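Local structure of tail fiber protein (Acinetobacter phage AM24, 5W5P) at residues 281-287 and 308-314; 333-339 and 369-375; 277-281 and 304-308; 320-326 and 349-355; 266-270 and 290-294. The protein probably binds, and perhaps degrades, the capsular polysaccharide of Acinetobacter baumannii as the trimeric tailspike with which the phage meets its host. All coordinates share one frame; numbering follows the deposited sequence.

Interaction 1. Residues 281-287 and 308-314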
# COMPACT_ATOMS: atom_id res chain seq x y z
N ASN A 281 14.36 5.36 5.42
CA ASN A 281 13.49 4.18 5.39
C ASN A 281 12.53 4.17 6.58
O ASN A 281 12.59 3.34 7.48
CB ASN A 281 14.35 2.91 5.35
CG ASN A 281 13.51 1.65 5.29
OD1 ASN A 281 12.56 1.55 4.51
ND2 ASN A 281 13.86 0.68 6.13
N VAL A 282 11.63 5.14 6.55
CA VAL A 282 10.72 5.42 7.65
C VAL A 282 9.32 4.99 7.23
O VAL A 282 8.89 5.23 6.10
CB VAL A 282 10.75 6.92 8.02
CG1 VAL A 282 9.61 7.27 8.98
CG2 VAL A 282 12.11 7.29 8.59
N THR A 283 8.62 4.30 8.14
CA THR A 283 7.26 3.84 7.89
C THR A 283 6.39 4.20 9.08
O THR A 283 6.73 3.87 10.22
CB THR A 283 7.22 2.32 7.65
OG1 THR A 283 8.20 1.95 6.67
CG2 THR A 283 5.84 1.91 7.16
N VAL A 284 5.28 4.89 8.81
CA VAL A 284 4.30 5.19 9.85
C VAL A 284 2.91 4.95 9.27
O VAL A 284 2.31 5.85 8.69
CB VAL A 284 4.45 6.63 10.37
CG1 VAL A 284 3.42 6.92 11.45
CG2 VAL A 284 5.87 6.88 10.90
N SER A 285 2.40 3.73 9.43
CA SER A 285 1.19 3.30 8.73
C SER A 285 0.22 2.61 9.67
O SER A 285 0.62 1.90 10.61
CB SER A 285 1.53 2.35 7.58
OG SER A 285 2.35 2.98 6.61
N ARG A 286 -1.08 2.82 9.41
CA ARG A 286 -2.17 2.06 10.03
C ARG A 286 -2.15 2.19 11.56
O ARG A 286 -2.30 1.22 12.29
CB ARG A 286 -2.13 0.59 9.60
CG ARG A 286 -2.43 0.37 8.11
CD ARG A 286 -1.92 -0.99 7.61
NE ARG A 286 -0.50 -0.95 7.26
CZ ARG A 286 -0.03 -0.62 6.05
NH1 ARG A 286 -0.86 -0.28 5.08
NH2 ARG A 286 1.28 -0.61 5.82
N ASN A 287 -2.00 3.42 12.04
CA ASN A 287 -2.07 3.72 13.46
C ASN A 287 -3.32 4.52 13.76
O ASN A 287 -3.69 5.42 13.01
CB ASN A 287 -0.84 4.51 13.94
CG ASN A 287 0.47 3.82 13.62
OD1 ASN A 287 1.08 4.07 12.58
ND2 ASN A 287 0.92 2.96 14.52
N VAL A 308 13.05 8.08 1.56
CA VAL A 308 11.88 7.20 1.60
C VAL A 308 11.11 7.34 2.91
O VAL A 308 11.64 7.07 3.99
CB VAL A 308 12.25 5.72 1.36
CG1 VAL A 308 10.99 4.86 1.29
CG2 VAL A 308 13.05 5.59 0.09
N ILE A 309 9.85 7.75 2.80
CA ILE A 309 8.90 7.67 3.91
C ILE A 309 7.58 7.19 3.34
O ILE A 309 7.19 7.56 2.22
CB ILE A 309 8.74 9.03 4.64
CG1 ILE A 309 7.76 8.90 5.81
CG2 ILE A 309 8.30 10.13 3.69
CD1 ILE A 309 7.74 10.10 6.72
N ARG A 310 6.90 6.32 4.08
CA ARG A 310 5.55 5.89 3.72
C ARG A 310 4.66 6.13 4.93
O ARG A 310 5.02 5.77 6.05
CB ARG A 310 5.51 4.40 3.33
CG ARG A 310 6.64 3.94 2.43
CD ARG A 310 7.88 3.57 3.24
NE ARG A 310 8.70 2.60 2.54
CZ ARG A 310 9.94 2.28 2.89
NH1 ARG A 310 10.63 1.39 2.18
NH2 ARG A 310 10.50 2.86 3.94
N CYS A 311 3.51 6.77 4.69
CA CYS A 311 2.51 6.99 5.73
C CYS A 311 1.16 6.60 5.13
O CYS A 311 0.54 7.39 4.41
CB CYS A 311 2.51 8.44 6.20
SG CYS A 311 4.11 9.02 6.87
N ASP A 312 0.70 5.38 5.43
CA ASP A 312 -0.47 4.80 4.79
C ASP A 312 -1.53 4.41 5.82
O ASP A 312 -1.20 3.94 6.91
CB ASP A 312 -0.09 3.57 3.96
CG ASP A 312 1.01 3.87 2.94
OD1 ASP A 312 1.11 5.04 2.50
OD2 ASP A 312 1.76 2.94 2.58
N GLY A 313 -2.79 4.62 5.45
CA GLY A 313 -3.91 4.11 6.23
C GLY A 313 -3.96 4.52 7.68
O GLY A 313 -4.58 3.82 8.49
N ASN A 314 -3.34 5.64 8.04
CA ASN A 314 -3.40 6.13 9.41
C ASN A 314 -4.75 6.78 9.69
O ASN A 314 -5.46 7.23 8.79
CB ASN A 314 -2.30 7.14 9.68
CG ASN A 314 -0.93 6.51 9.77
OD1 ASN A 314 -0.63 5.78 10.72
ND2 ASN A 314 -0.08 6.79 8.79
O HOH W 1 3.06 1.63 4.71
O HOH W 2 0.41 0.26 2.09

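Interaction 2. Residues 333-339 and 369-375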
# COMPACT_ATOMS: atom_id res chain seq x y z
N PHE A 333 2.07 8.53 0.45
CA PHE A 333 1.03 8.75 1.45
C PHE A 333 -0.28 8.21 0.87
O PHE A 333 -0.95 8.91 0.11
CB PHE A 333 0.89 10.23 1.82
CG PHE A 333 2.16 10.84 2.37
CD1 PHE A 333 3.17 11.25 1.51
CD2 PHE A 333 2.32 11.04 3.73
CE1 PHE A 333 4.32 11.82 1.98
CE2 PHE A 333 3.48 11.62 4.22
CZ PHE A 333 4.49 12.01 3.34
N ILE A 334 -0.64 6.99 1.25
CA ILE A 334 -1.73 6.25 0.61
C ILE A 334 -2.83 5.99 1.64
O ILE A 334 -2.61 5.28 2.63
CB ILE A 334 -1.25 4.93 -0.01
CG1 ILE A 334 0.01 5.17 -0.85
CG2 ILE A 334 -2.38 4.25 -0.79
CD1 ILE A 334 0.46 3.96 -1.65
N GLY A 335 -4.00 6.57 1.41
CA GLY A 335 -5.19 6.15 2.13
C GLY A 335 -5.31 6.62 3.56
O GLY A 335 -5.98 5.97 4.36
N ASN A 336 -4.67 7.73 3.91
CA ASN A 336 -4.81 8.25 5.26
C ASN A 336 -6.21 8.80 5.48
O ASN A 336 -6.93 9.15 4.54
CB ASN A 336 -3.76 9.32 5.54
CG ASN A 336 -2.38 8.74 5.71
OD1 ASN A 336 -2.15 7.91 6.59
ND2 ASN A 336 -1.45 9.15 4.85
N TYR A 337 -6.60 8.87 6.75
CA TYR A 337 -7.90 9.37 7.18
C TYR A 337 -7.65 10.57 8.09
O TYR A 337 -7.22 10.41 9.23
CB TYR A 337 -8.68 8.26 7.90
CG TYR A 337 -10.05 8.64 8.44
CD1 TYR A 337 -10.18 9.37 9.61
CD2 TYR A 337 -11.21 8.22 7.80
CE1 TYR A 337 -11.42 9.70 10.12
CE2 TYR A 337 -12.46 8.54 8.30
CZ TYR A 337 -12.56 9.28 9.46
OH TYR A 337 -13.80 9.61 9.97
N PHE A 338 -7.91 11.77 7.56
CA PHE A 338 -7.82 13.00 8.32
C PHE A 338 -9.21 13.55 8.57
O PHE A 338 -10.04 13.59 7.65
CB PHE A 338 -6.97 14.04 7.58
CG PHE A 338 -5.58 13.58 7.26
CD1 PHE A 338 -4.59 13.62 8.23
CD2 PHE A 338 -5.26 13.14 5.99
CE1 PHE A 338 -3.30 13.21 7.94
CE2 PHE A 338 -3.97 12.73 5.69
CZ PHE A 338 -2.99 12.76 6.66
N GLU A 339 -9.47 13.98 9.80
CA GLU A 339 -10.80 14.47 10.18
C GLU A 339 -10.67 15.51 11.29
O GLU A 339 -10.20 15.18 12.38
CB GLU A 339 -11.70 13.33 10.63
CG GLU A 339 -13.12 13.76 10.99
CD GLU A 339 -13.82 14.46 9.84
OE1 GLU A 339 -13.71 13.98 8.69
OE2 GLU A 339 -14.49 15.49 10.08
N PHE A 369 0.62 11.12 -3.49
CA PHE A 369 -0.52 11.06 -2.58
C PHE A 369 -1.68 10.36 -3.27
O PHE A 369 -2.18 10.86 -4.29
CB PHE A 369 -0.94 12.47 -2.14
CG PHE A 369 0.10 13.20 -1.37
CD1 PHE A 369 1.11 13.88 -2.02
CD2 PHE A 369 0.07 13.21 0.02
CE1 PHE A 369 2.08 14.56 -1.31
CE2 PHE A 369 1.04 13.89 0.74
CZ PHE A 369 2.04 14.57 0.08
N ILE A 370 -2.11 9.23 -2.73
CA ILE A 370 -3.17 8.42 -3.32
C ILE A 370 -4.24 8.16 -2.27
O ILE A 370 -3.94 7.63 -1.20
CB ILE A 370 -2.63 7.10 -3.88
CG1 ILE A 370 -1.49 7.36 -4.87
CG2 ILE A 370 -3.75 6.30 -4.54
CD1 ILE A 370 -0.77 6.11 -5.30
N GLY A 371 -5.48 8.55 -2.58
CA GLY A 371 -6.63 8.08 -1.82
C GLY A 371 -6.74 8.56 -0.39
O GLY A 371 -7.34 7.87 0.44
N ASN A 372 -6.20 9.73 -0.07
CA ASN A 372 -6.35 10.31 1.25
C ASN A 372 -7.66 11.08 1.34
O ASN A 372 -8.16 11.62 0.34
CB ASN A 372 -5.19 11.24 1.58
CG ASN A 372 -3.85 10.54 1.50
OD1 ASN A 372 -3.43 9.89 2.45
ND2 ASN A 372 -3.18 10.66 0.36
N GLN A 373 -8.23 11.14 2.54
CA GLN A 373 -9.34 12.04 2.84
C GLN A 373 -8.83 13.15 3.74
O GLN A 373 -8.41 12.89 4.87
CB GLN A 373 -10.51 11.32 3.50
CG GLN A 373 -11.57 12.28 4.01
CD GLN A 373 -12.61 11.61 4.90
OE1 GLN A 373 -12.50 11.63 6.13
NE2 GLN A 373 -13.63 11.03 4.28
N PHE A 374 -8.88 14.37 3.23
CA PHE A 374 -8.49 15.54 4.01
C PHE A 374 -9.75 16.24 4.53
O PHE A 374 -10.18 17.27 4.01
CB PHE A 374 -7.64 16.48 3.17
CG PHE A 374 -6.40 15.85 2.60
CD1 PHE A 374 -5.30 15.60 3.41
CD2 PHE A 374 -6.32 15.54 1.25
CE1 PHE A 374 -4.15 15.04 2.88
CE2 PHE A 374 -5.17 14.98 0.71
CZ PHE A 374 -4.08 14.72 1.53
N GLY A 375 -10.35 15.64 5.55
CA GLY A 375 -11.54 16.19 6.17
C GLY A 375 -11.21 17.33 7.11
O GLY A 375 -10.71 17.11 8.22

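Interaction 3. Residues 277-281 and 304-308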
# COMPACT_ATOMS: atom_id res chain seq x y z
N LYS A 277 15.44 15.40 12.61
CA LYS A 277 15.67 16.27 11.46
C LYS A 277 16.00 15.51 10.19
O LYS A 277 16.06 16.13 9.12
CB LYS A 277 16.81 17.26 11.76
CG LYS A 277 16.53 18.21 12.91
CD LYS A 277 15.38 19.14 12.57
CE LYS A 277 15.27 20.30 13.55
NZ LYS A 277 14.30 21.31 13.05
N ARG A 278 16.19 14.20 10.25
CA ARG A 278 16.62 13.42 9.10
C ARG A 278 16.13 11.99 9.29
O ARG A 278 15.99 11.52 10.43
CB ARG A 278 18.15 13.49 8.94
CG ARG A 278 18.70 12.72 7.75
CD ARG A 278 19.26 13.67 6.70
NE ARG A 278 20.01 13.00 5.64
CZ ARG A 278 19.48 12.18 4.73
NH1 ARG A 278 20.27 11.63 3.81
NH2 ARG A 278 18.18 11.91 4.73
N GLY A 279 15.86 11.31 8.19
CA GLY A 279 15.31 9.97 8.26
C GLY A 279 15.75 9.12 7.09
O GLY A 279 16.00 9.62 5.99
N PHE A 280 15.83 7.81 7.33
CA PHE A 280 16.10 6.82 6.29
C PHE A 280 15.11 5.68 6.48
O PHE A 280 15.03 5.10 7.56
CB PHE A 280 17.53 6.27 6.37
CG PHE A 280 18.60 7.32 6.24
CD1 PHE A 280 19.04 8.02 7.36
CD2 PHE A 280 19.20 7.58 5.02
CE1 PHE A 280 20.04 8.97 7.26
CE2 PHE A 280 20.20 8.53 4.91
CZ PHE A 280 20.62 9.23 6.03
N ASN A 281 14.36 5.36 5.42
CA ASN A 281 13.49 4.18 5.39
C ASN A 281 12.53 4.17 6.58
O ASN A 281 12.59 3.34 7.48
CB ASN A 281 14.35 2.91 5.35
CG ASN A 281 13.51 1.65 5.29
OD1 ASN A 281 12.56 1.55 4.51
ND2 ASN A 281 13.86 0.68 6.13
N PRO A 304 18.62 14.81 0.57
CA PRO A 304 17.34 15.18 1.16
C PRO A 304 17.37 15.17 2.68
O PRO A 304 18.42 14.93 3.28
CB PRO A 304 16.41 14.08 0.66
CG PRO A 304 17.31 12.86 0.69
CD PRO A 304 18.72 13.35 0.39
N ALA A 305 16.22 15.44 3.30
CA ALA A 305 16.03 15.19 4.72
C ALA A 305 15.50 13.79 4.99
O ALA A 305 15.87 13.18 6.00
CB ALA A 305 15.07 16.22 5.32
N VAL A 306 14.66 13.26 4.10
CA VAL A 306 14.02 11.97 4.27
C VAL A 306 14.29 11.12 3.04
O VAL A 306 13.88 11.49 1.93
CB VAL A 306 12.50 12.11 4.50
CG1 VAL A 306 11.90 10.76 4.84
CG2 VAL A 306 12.21 13.13 5.60
N ASN A 307 14.97 10.00 3.23
CA ASN A 307 15.20 9.02 2.17
C ASN A 307 14.14 7.94 2.32
O ASN A 307 14.31 7.00 3.10
CB ASN A 307 16.61 8.43 2.26
CG ASN A 307 17.67 9.37 1.69
OD1 ASN A 307 18.22 10.21 2.40
ND2 ASN A 307 17.96 9.22 0.40
N VAL A 308 13.05 8.08 1.56
CA VAL A 308 11.88 7.20 1.60
C VAL A 308 11.11 7.34 2.91
O VAL A 308 11.64 7.07 3.99
CB VAL A 308 12.25 5.72 1.36
CG1 VAL A 308 10.99 4.86 1.29
CG2 VAL A 308 13.05 5.59 0.09

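Interaction 4. Residues 320-326 and 349-355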
# COMPACT_ATOMS: atom_id res chain seq x y z
N GLY A 320 -2.91 17.62 15.24
CA GLY A 320 -2.13 18.72 14.72
C GLY A 320 -1.57 18.45 13.34
O GLY A 320 -2.24 17.85 12.48
N VAL A 321 -0.33 18.89 13.11
CA VAL A 321 0.33 18.65 11.83
C VAL A 321 0.77 17.20 11.78
O VAL A 321 1.53 16.74 12.64
CB VAL A 321 1.51 19.61 11.64
CG1 VAL A 321 2.38 19.17 10.46
CG2 VAL A 321 1.01 21.03 11.44
N PHE A 322 0.29 16.47 10.77
CA PHE A 322 0.60 15.04 10.68
C PHE A 322 2.04 14.80 10.28
O PHE A 322 2.64 13.79 10.69
CB PHE A 322 -0.35 14.36 9.69
CG PHE A 322 0.02 12.93 9.40
CD1 PHE A 322 -0.10 11.95 10.38
CD2 PHE A 322 0.51 12.57 8.15
CE1 PHE A 322 0.25 10.64 10.12
CE2 PHE A 322 0.87 11.26 7.88
CZ PHE A 322 0.74 10.29 8.86
N ALA A 323 2.63 15.68 9.48
CA ALA A 323 3.99 15.45 9.00
C ALA A 323 4.58 16.78 8.56
O ALA A 323 4.13 17.37 7.57
CB ALA A 323 4.01 14.44 7.88
N LYS A 324 5.60 17.25 9.27
CA LYS A 324 6.34 18.43 8.88
C LYS A 324 7.71 17.88 8.46
O LYS A 324 8.58 17.61 9.29
CB LYS A 324 6.43 19.46 10.01
CG LYS A 324 7.46 20.58 9.80
CD LYS A 324 7.55 21.63 10.93
CE LYS A 324 7.85 23.01 10.37
NZ LYS A 324 9.29 23.08 10.01
N LEU A 325 7.87 17.68 7.16
CA LEU A 325 9.06 17.04 6.61
C LEU A 325 9.91 18.05 5.85
O LEU A 325 9.42 19.08 5.35
CB LEU A 325 8.67 15.90 5.67
CG LEU A 325 7.71 14.87 6.27
CD1 LEU A 325 7.32 13.80 5.24
CD2 LEU A 325 8.31 14.22 7.51
N GLY A 326 11.20 17.73 5.75
CA GLY A 326 12.12 18.45 4.89
C GLY A 326 12.03 17.96 3.46
O GLY A 326 10.96 17.53 3.00
N LEU A 349 1.18 26.66 10.96
CA LEU A 349 1.63 26.23 9.64
C LEU A 349 0.49 26.16 8.64
O LEU A 349 0.74 26.27 7.43
CB LEU A 349 2.31 24.87 9.74
CG LEU A 349 3.51 24.83 10.70
CD1 LEU A 349 4.16 23.46 10.69
CD2 LEU A 349 4.52 25.91 10.33
N LYS A 350 -0.75 26.00 9.11
CA LYS A 350 -1.95 25.96 8.27
C LYS A 350 -1.83 24.90 7.18
O LYS A 350 -2.06 25.15 6.00
CB LYS A 350 -2.24 27.34 7.67
CG LYS A 350 -2.61 28.37 8.72
CD LYS A 350 -2.92 29.71 8.08
CE LYS A 350 -3.31 30.74 9.12
NZ LYS A 350 -4.48 30.29 9.93
N CYS A 351 -1.47 23.69 7.60
CA CYS A 351 -1.38 22.56 6.70
C CYS A 351 -1.37 21.27 7.52
O CYS A 351 -1.00 21.28 8.70
CB CYS A 351 -0.14 22.64 5.81
SG CYS A 351 1.44 22.40 6.65
N LEU A 352 -1.80 20.18 6.88
CA LEU A 352 -1.70 18.87 7.50
C LEU A 352 -0.33 18.24 7.27
O LEU A 352 0.17 17.51 8.13
CB LEU A 352 -2.78 17.95 6.93
CG LEU A 352 -4.11 17.99 7.69
CD1 LEU A 352 -5.17 17.23 6.92
CD2 LEU A 352 -3.93 17.42 9.10
N ILE A 353 0.29 18.52 6.12
CA ILE A 353 1.60 17.99 5.78
C ILE A 353 2.43 19.12 5.18
O ILE A 353 1.95 19.87 4.33
CB ILE A 353 1.51 16.81 4.80
CG1 ILE A 353 0.83 15.61 5.47
CG2 ILE A 353 2.89 16.42 4.30
CD1 ILE A 353 0.45 14.51 4.52
N GLU A 354 3.66 19.25 5.65
CA GLU A 354 4.63 20.15 5.06
C GLU A 354 5.74 19.32 4.43
O GLU A 354 6.26 18.39 5.06
CB GLU A 354 5.20 21.10 6.11
CG GLU A 354 6.44 21.85 5.65
CD GLU A 354 7.04 22.72 6.73
OE1 GLU A 354 6.30 23.56 7.30
OE2 GLU A 354 8.24 22.57 7.03
N LEU A 355 6.08 19.63 3.18
CA LEU A 355 7.18 19.01 2.47
C LEU A 355 8.20 20.08 2.10
O LEU A 355 7.95 21.28 2.23
CB LEU A 355 6.70 18.28 1.21
CG LEU A 355 5.58 17.24 1.38
CD1 LEU A 355 5.17 16.65 0.03
CD2 LEU A 355 5.99 16.14 2.37
O HOH W 3 7.98 25.56 8.08
O HOH W 4 9.67 21.46 5.10

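Interaction 5. Residues 266-270 and 290-294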
# COMPACT_ATOMS: atom_id res chain seq x y z
N HIS A 266 -1.91 2.43 18.96
CA HIS A 266 -2.98 3.30 19.45
C HIS A 266 -2.32 4.52 20.09
O HIS A 266 -1.89 4.48 21.24
CB HIS A 266 -3.88 2.55 20.44
CG HIS A 266 -4.43 1.27 19.90
ND1 HIS A 266 -5.74 1.14 19.48
CD2 HIS A 266 -3.86 0.05 19.74
CE1 HIS A 266 -5.95 -0.10 19.07
NE2 HIS A 266 -4.82 -0.78 19.22
N LEU A 267 -2.23 5.62 19.33
CA LEU A 267 -1.60 6.84 19.79
C LEU A 267 -2.66 7.85 20.22
O LEU A 267 -3.64 8.07 19.51
CB LEU A 267 -0.72 7.47 18.70
CG LEU A 267 0.20 6.54 17.90
CD1 LEU A 267 1.07 7.35 16.96
CD2 LEU A 267 1.06 5.70 18.82
N ALA A 268 -2.45 8.46 21.38
CA ALA A 268 -3.39 9.46 21.87
C ALA A 268 -2.63 10.52 22.65
O ALA A 268 -1.83 10.18 23.53
CB ALA A 268 -4.47 8.81 22.74
N LEU A 269 -2.89 11.78 22.32
CA LEU A 269 -2.37 12.93 23.06
C LEU A 269 -0.84 12.95 23.08
O LEU A 269 -0.24 13.49 24.01
CB LEU A 269 -2.93 12.96 24.48
CG LEU A 269 -4.45 13.08 24.54
CD1 LEU A 269 -4.99 12.75 25.93
CD2 LEU A 269 -4.86 14.48 24.11
N CYS A 270 -0.21 12.38 22.06
CA CYS A 270 1.24 12.41 21.93
C CYS A 270 1.67 13.71 21.26
O CYS A 270 0.99 14.20 20.35
CB CYS A 270 1.74 11.20 21.14
SG CYS A 270 1.24 9.59 21.82
N GLU A 290 -5.38 9.66 18.00
CA GLU A 290 -6.49 10.46 18.49
C GLU A 290 -5.94 11.63 19.30
O GLU A 290 -5.28 11.42 20.33
CB GLU A 290 -7.44 9.61 19.34
CG GLU A 290 -7.91 8.34 18.66
CD GLU A 290 -9.16 8.55 17.82
OE1 GLU A 290 -9.48 9.72 17.50
OE2 GLU A 290 -9.83 7.55 17.48
N SER A 291 -6.20 12.85 18.83
CA SER A 291 -5.84 14.07 19.55
C SER A 291 -4.33 14.16 19.79
O SER A 291 -3.88 14.56 20.86
CB SER A 291 -6.60 14.16 20.88
OG SER A 291 -8.00 14.11 20.66
N CYS A 292 -3.55 13.77 18.79
CA CYS A 292 -2.10 13.93 18.84
C CYS A 292 -1.71 15.31 18.32
O CYS A 292 -2.23 15.78 17.31
CB CYS A 292 -1.41 12.85 18.02
SG CYS A 292 -1.49 11.21 18.76
N TYR A 293 -0.78 15.96 19.01
CA TYR A 293 -0.41 17.33 18.69
C TYR A 293 0.63 17.42 17.58
O TYR A 293 0.94 18.53 17.13
CB TYR A 293 0.08 18.03 19.96
CG TYR A 293 -0.95 17.98 21.05
CD1 TYR A 293 -2.13 18.72 20.96
CD2 TYR A 293 -0.78 17.16 22.16
CE1 TYR A 293 -3.09 18.67 21.95
CE2 TYR A 293 -1.74 17.10 23.17
CZ TYR A 293 -2.89 17.85 23.06
OH TYR A 293 -3.86 17.80 24.04
N GLY A 294 1.16 16.29 17.11
CA GLY A 294 2.15 16.29 16.05
C GLY A 294 2.51 14.89 15.61
O GLY A 294 2.50 13.96 16.42

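Interaction 1. Residues 281-287 and 308-314
V282 and I309 lie side by side on one face of two parallel strands, their CG1 atoms 4.0 Å apart, in the close-packed part of the contact. The strands run within 9° of each other and are joined by V282 N to V308 O, R310 N to V282 O, and V284 N to R310 O (2.9 Å). On the other face R310 bends at chi2, which turns the edge of its guanidinium back to N281 OD1; NH2 makes the main bond, NH1 a weak one, and the two planar groups stand 70° apart. In the turn that follows, the N314 amide replaces backbone partners. Its ND2 donates to V284 O, 2.6 Å away and almost straight (175°), while its OD1 accepts from N287 N at 3.0 Å. The S285 side is looser and wetter. D312 N donates to S285 OG at 3.1 Å, one water donates to D312 OD2, and a second donates to the same oxygen and accepts only weakly from R286 NH1. R286 pairs chiefly with E263, and D312 OD1 accepts from I334 N. Strand 260-263 flanks T283, strand 331-339 carries the parallel stacking on past C311, and strand 321-328 packs on I309 and C311 inside the beta-helix.

Interaction 2. Residues 333-339 and 369-375
F333 and F369 point the same way from paired strands, and so do F338 and F374; these two aromatic pairs carry the apolar side of the contact. The F333 and F369 rings are near parallel but slid apart, with centroids 4.8 Å apart and planes at 10°, and meet most closely at F333 CD1 and F369 CE2 (3.5 Å). F338 and F374 repeat this more loosely, with centroids 5.4 Å apart. In all four, CG sits beside the backbone N (chi1 -59° in F333), which keeps the rings leaning alike. F369 stacks onward on F408, while F338 meets F322 edge-to-face. On the opposite face I334 CG2 touches I370 CB at 4.2 Å, and I334 packs on I334 of both other subunits, so this face looks to the trimer centre.

Backbone bonds zip the strands before and after a bend, from I370 N to F333 O and from F338 N to Q373 O (3.0 Å). At the bend itself the N372 amide takes over. F333 O is gripped from opposite faces of its plane by I370 N and by N372 ND2, the latter at 2.8 Å, and N372 OD1 accepts from N336 N at 2.9 Å. N336 in turn bonds to C311 O and N314 N, and N372 ND2 to N411 OD1. N336 and N372, side by side at the same turn of successive coils and each following a positive-phi glycine (G335, G371), form the kind of asparagine stack known from parallel beta-helices.

Interaction 3. Residues 277-281 and 304-308
N307 OD1 is gripped end-on by both terminal nitrogens of R278, NH1 and NH2 each 2.9 Å away, and lies within 2° of the guanidinium plane. NH2 also donates to A305 O at 2.9 Å, coming from above that carbonyl plane, while G279 N reaches the same oxygen nearly along the C=O axis. The guanidinium is thus pinned at its edge, and it is sandwiched as well: F280 CZ lies 3.3 Å above one face, toward the rim, and P304 O lies over the centre of the other. R278 reaches this slot because its chain bends at chi2 (112°), and R278 NE forms a salt bridge with E252. The backbones run parallel, as neighbouring coils of a beta-helix do, with N307 N bonded to G279 O and N281 N to N307 O (2.8 Å); at N281 and N307 the chain turns a corner from one face of the coil to the next. F280 and N307 point the same way with ring and amide planes only 4° apart, the nearest atoms being F280 CE2 and N307 OD1 at 3.6 Å. Y256 meets the F280 ring at a steep angle. Y337 of the second subunit packs against F280, N281 and N307, and a cis peptide precedes P304.

Interaction 4. Residues 320-326 and 349-355
I353 CG1 sits at the edge of the F322 ring, 4.1 Å from CD2, and 4.2 Å from A323 CB, in the apolar interior of a parallel beta-helix. A323 is in register with I353, and L325 with L355, where CD1 meets CD2 at 3.9 Å; F322 reaches I353 from one position earlier. F333 and F369, from the sheet across the interior, pack on these residues, and F322 meets W316 and F338 edge-to-face. With CG anti to the backbone N (chi1 172°), F322 swings its ring inward. Between the strands E354 N donates to A323 O and L325 N to E354 O, both 2.7 Å, while L352 O receives F322 N and, weakly, A323 N where the chain turns its corner. Outward, L349, the last residue of a short helix, lays CD1 against V321 CG2 and, at 3.7 Å, against K324 CE, with the side chains crossing at about a right angle. K324 and E354 run side by side on the outer face. Their salt bridge is weak, NZ to OE2 being 3.2 Å, and D299 is the stronger partner of the lysine. A water bridges the pair, donating to E354 OE1 at 2.7 Å and accepting weakly from K324 NZ.

Interaction 5. Residues 266-270 and 290-294
A268 and E290 form a parallel bridge, with E290 N on L267 O (2.8 Å) and L269 N on E290 O; both chains then bend at positive phi, at L269 and S291, and rejoin where Y293 N donates to C270 O. Inside the bend the sulfur of C292 packs against two side chains of the other segment, its SG 3.8 Å from L267 CB and 4.0 Å from C270 CB. On the other side L269 reaches out with CD2, which touches S291 CB at 3.7 Å and Y293 CZ at 4.0 Å, while the tyrosine hydroxyl comes within 3.5 Å of the same methyl. The Y293 ring in turn has S291 O over the centre of one face. E290, bent at chi2, leads its carboxylate away to N228 of the third subunit. L267 and C270 rest on Y236 of strand 235-237, C292 on W316 of strand 315-317, and C292 N donates to S319 OG, in keeping with successive coils of the beta-helix. C270 SG and C292 SG are 4.4 Å apart, too far for a disulfide; the three hydrogen bonds across the two segments all run between backbone atoms, and the side chains contribute mainly apolar packing.

Overall arrangement
All five contacts join successive coils of one parallel beta-helix. Interactions 1 and 3 use the same two strands, 279-285 and 306-310, on either side of the corner at N281; interaction 2 continues that stacking one step along, through the bond from N336 to C311 O. Interaction 4 belongs to another sheet and meets interactions 1 and 2 across the interior, where F322 and L325 touch C311, I309, F333 and F338. It also adjoins interaction 5, and its two segments touch no other subunit, whereas each of the remaining contacts does. Their chemistry follows place: asparagine turns in 1 and 2, arginine bonding in 3 nearer the surface, a hydrated ion pair outside an apolar core in 4, and backbone bonding with cysteine and leucine packing in 5.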